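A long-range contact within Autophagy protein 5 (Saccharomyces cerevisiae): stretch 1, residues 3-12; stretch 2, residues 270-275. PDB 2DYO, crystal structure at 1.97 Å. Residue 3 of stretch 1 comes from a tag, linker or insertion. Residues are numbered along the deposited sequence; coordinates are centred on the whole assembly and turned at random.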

# COMPACT_ATOMS: atom_id res chain seq x y z
N HIS A 3 11.04 -1.58 19.65
CA HIS A 3 11.96 -2.39 18.80
C HIS A 3 11.38 -2.64 17.40
O HIS A 3 10.25 -2.24 17.11
CB HIS A 3 12.27 -3.72 19.48
N MET A 4 12.16 -3.31 16.55
CA MET A 4 11.74 -3.59 15.18
C MET A 4 10.42 -4.35 15.06
O MET A 4 9.50 -3.88 14.40
CB MET A 4 12.83 -4.37 14.44
CG MET A 4 12.59 -4.44 12.94
SD MET A 4 13.51 -5.75 12.13
CE MET A 4 15.11 -4.98 11.94
N ASN A 5 10.33 -5.52 15.68
CA ASN A 5 9.10 -6.30 15.59
C ASN A 5 7.88 -5.58 16.13
O ASN A 5 6.78 -5.74 15.61
CB ASN A 5 9.26 -7.66 16.26
CG ASN A 5 9.37 -8.79 15.26
OD1 ASN A 5 8.87 -9.89 15.49
ND2 ASN A 5 10.03 -8.52 14.13
N ASP A 6 8.05 -4.79 17.18
CA ASP A 6 6.93 -4.04 17.73
C ASP A 6 6.47 -3.04 16.67
O ASP A 6 5.28 -2.86 16.44
CB ASP A 6 7.33 -3.30 19.00
CG ASP A 6 7.46 -4.22 20.20
OD1 ASP A 6 8.31 -5.13 20.16
OD2 ASP A 6 6.70 -4.03 21.17
N ILE A 7 7.45 -2.40 16.03
CA ILE A 7 7.17 -1.43 14.98
C ILE A 7 6.47 -2.14 13.82
O ILE A 7 5.45 -1.67 13.33
CB ILE A 7 8.47 -0.77 14.48
CG1 ILE A 7 9.05 0.14 15.57
CG2 ILE A 7 8.21 0.04 13.21
CD1 ILE A 7 10.42 0.72 15.24
N LYS A 8 7.02 -3.27 13.38
CA LYS A 8 6.43 -4.02 12.28
C LYS A 8 5.03 -4.50 12.62
O LYS A 8 4.18 -4.62 11.73
CB LYS A 8 7.32 -5.21 11.89
CG LYS A 8 8.61 -4.81 11.19
CD LYS A 8 9.37 -6.01 10.66
CE LYS A 8 10.64 -5.57 9.94
NZ LYS A 8 11.40 -6.72 9.40
N GLN A 9 4.78 -4.77 13.90
CA GLN A 9 3.46 -5.22 14.33
C GLN A 9 2.46 -4.08 14.16
O GLN A 9 1.31 -4.29 13.77
CB GLN A 9 3.50 -5.67 15.79
CG GLN A 9 2.20 -6.25 16.33
CD GLN A 9 1.73 -7.48 15.58
OE1 GLN A 9 0.91 -7.40 14.66
NE2 GLN A 9 2.27 -8.64 15.95
N LEU A 10 2.91 -2.86 14.45
CA LEU A 10 2.06 -1.69 14.31
C LEU A 10 1.71 -1.46 12.84
O LEU A 10 0.59 -1.08 12.51
CB LEU A 10 2.77 -0.44 14.86
CG LEU A 10 2.89 -0.34 16.39
CD1 LEU A 10 3.72 0.89 16.75
CD2 LEU A 10 1.50 -0.25 17.00
N LEU A 11 2.68 -1.70 11.96
CA LEU A 11 2.46 -1.52 10.53
C LEU A 11 1.52 -2.60 10.02
O LEU A 11 0.65 -2.34 9.18
CB LEU A 11 3.80 -1.59 9.79
CG LEU A 11 4.80 -0.49 10.18
CD1 LEU A 11 6.10 -0.65 9.40
CD2 LEU A 11 4.18 0.89 9.89
N TRP A 12 1.69 -3.80 10.54
CA TRP A 12 0.85 -4.93 10.15
C TRP A 12 -0.58 -4.68 10.59
O TRP A 12 -1.52 -5.00 9.87
CB TRP A 12 1.38 -6.22 10.78
CG TRP A 12 0.77 -7.46 10.20
CD1 TRP A 12 -0.13 -8.29 10.80
CD2 TRP A 12 1.03 -8.01 8.90
NE1 TRP A 12 -0.44 -9.34 9.95
CE2 TRP A 12 0.25 -9.19 8.78
CE3 TRP A 12 1.85 -7.63 7.83
CZ2 TRP A 12 0.27 -9.98 7.63
CZ3 TRP A 12 1.86 -8.42 6.68
CH2 TRP A 12 1.08 -9.59 6.59
N TYR A 270 14.32 1.91 5.98
CA TYR A 270 13.95 0.77 5.16
C TYR A 270 13.66 -0.49 5.98
O TYR A 270 12.58 -1.07 5.88
CB TYR A 270 15.06 0.42 4.16
CG TYR A 270 14.71 -0.82 3.36
CD1 TYR A 270 13.83 -0.74 2.28
CD2 TYR A 270 15.17 -2.08 3.75
CE1 TYR A 270 13.41 -1.89 1.61
CE2 TYR A 270 14.75 -3.24 3.09
CZ TYR A 270 13.87 -3.14 2.02
OH TYR A 270 13.43 -4.27 1.38
N SER A 271 14.63 -0.91 6.78
CA SER A 271 14.47 -2.13 7.56
C SER A 271 13.24 -2.15 8.46
O SER A 271 12.72 -3.22 8.76
CB SER A 271 15.73 -2.39 8.40
OG SER A 271 15.85 -1.43 9.43
N LYS A 272 12.77 -0.99 8.88
CA LYS A 272 11.62 -0.92 9.78
C LYS A 272 10.30 -0.50 9.15
O LYS A 272 9.25 -1.04 9.48
CB LYS A 272 11.95 -0.01 10.96
CG LYS A 272 13.04 -0.59 11.85
CD LYS A 272 13.57 0.42 12.86
CE LYS A 272 14.60 -0.24 13.76
NZ LYS A 272 15.39 0.74 14.54
N LEU A 273 10.35 0.48 8.25
CA LEU A 273 9.13 0.97 7.64
C LEU A 273 8.82 0.55 6.20
O LEU A 273 7.87 1.06 5.60
CB LEU A 273 9.10 2.50 7.75
CG LEU A 273 8.44 3.06 9.02
CD1 LEU A 273 8.95 2.33 10.26
CD2 LEU A 273 8.70 4.55 9.12
N ARG A 274 9.59 -0.38 5.63
CA ARG A 274 9.29 -0.81 4.26
C ARG A 274 7.89 -1.40 4.24
O ARG A 274 7.40 -1.89 5.26
CB ARG A 274 10.30 -1.86 3.78
CG ARG A 274 10.21 -3.19 4.52
CD ARG A 274 11.17 -4.20 3.92
NE ARG A 274 11.20 -5.45 4.69
CZ ARG A 274 11.98 -6.48 4.41
NH1 ARG A 274 12.81 -6.43 3.38
NH2 ARG A 274 11.94 -7.57 5.17
N SER A 275 7.24 -1.34 3.08
CA SER A 275 5.89 -1.87 2.93
C SER A 275 5.90 -3.38 2.70
O SER A 275 6.97 -3.99 2.55
CB SER A 275 5.18 -1.15 1.78
OG SER A 275 5.10 0.25 2.04
O HOH W 1 13.33 -5.58 7.95
O HOH W 2 10.09 -8.20 7.33

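The N-terminal helix of Autophagy protein 5, residues 4-12, packs against the last turn of a helix that ends near Leu273; no two touching residues are fewer than 261 positions apart in sequence. The nearest CA atoms across the two stretches are those of Met4 and Lys272, 6.0 Å apart. Each segment keeps its own backbone hydrogen bonds: in the first, the i to i+4 pattern runs from Ile7 N to His3 O (3.0 Å), where His3 is a tag residue, through to Trp12 N to Lys8 O (2.9 Å); in the second, Arg274 N reaches Tyr270 O at 3.1 Å as the chain leaves helical geometry. No direct hydrogen bond joins the two stretches; they bury 365 Å² between them, both sides summed, and meet through van der Waals packing, with water bridging the polar groups.

The contacting residues of the first helix, Met4, Ile7, Lys8 and Leu11, follow the three- and four-residue spacing that places side chains along one helical face. Ile7 and Leu11 point toward the other stretch and meet Leu273, with Ile7 CG2 3.8 Å from Leu273 CD1 and Leu11 CD1 4.2 Å from Leu273 CD1. The CA-to-CB bond of Leu273 points away, yet the end of its side chain comes nearer and completes this apolar cluster. Leu11 CD1 also sits close against the backbone, 3.2 Å from Lys272 O, a tight contact without hydrogen-bonding character.

Lys272, which has the largest area covered in the contact, contributes through its aliphatic portion. Lys272 CG lies 4.0 Å from Met4 CG, and Lys272 CD lies 4.0 Å from Ile7 CD1; the methylenes thus pack against apolar side chains while the amino group finds a hydrogen-bonding partner just outside the stretches. Met4 extends the contact to Ser271, with Met4 SD 4.3 Å from Ser271 O.

The polar chemistry centres on Lys8. The extended outer chain brings Lys8 CE to within 3.4 Å of Ser271 O, but the amino group engages that carbonyl through water: water 1 accepts from Lys8 NZ at 2.7 Å and donates to Ser271 O at 2.6 Å. Near the helix end this carbonyl is thereby given a solvent-mediated partner. Lys8 NZ also lies 4.3 Å from Arg274 NH2, an approach of like charges. Water 2 accepts hydrogen bonds from both groups, 2.9 Å from Lys8 NZ and 2.9 Å from Arg274 NH2, so its oxygen offers lone pairs to the two cations. The guanidinium is further held within its own stretch, where Arg274 NH1 donates to Tyr270 OH at 3.0 Å.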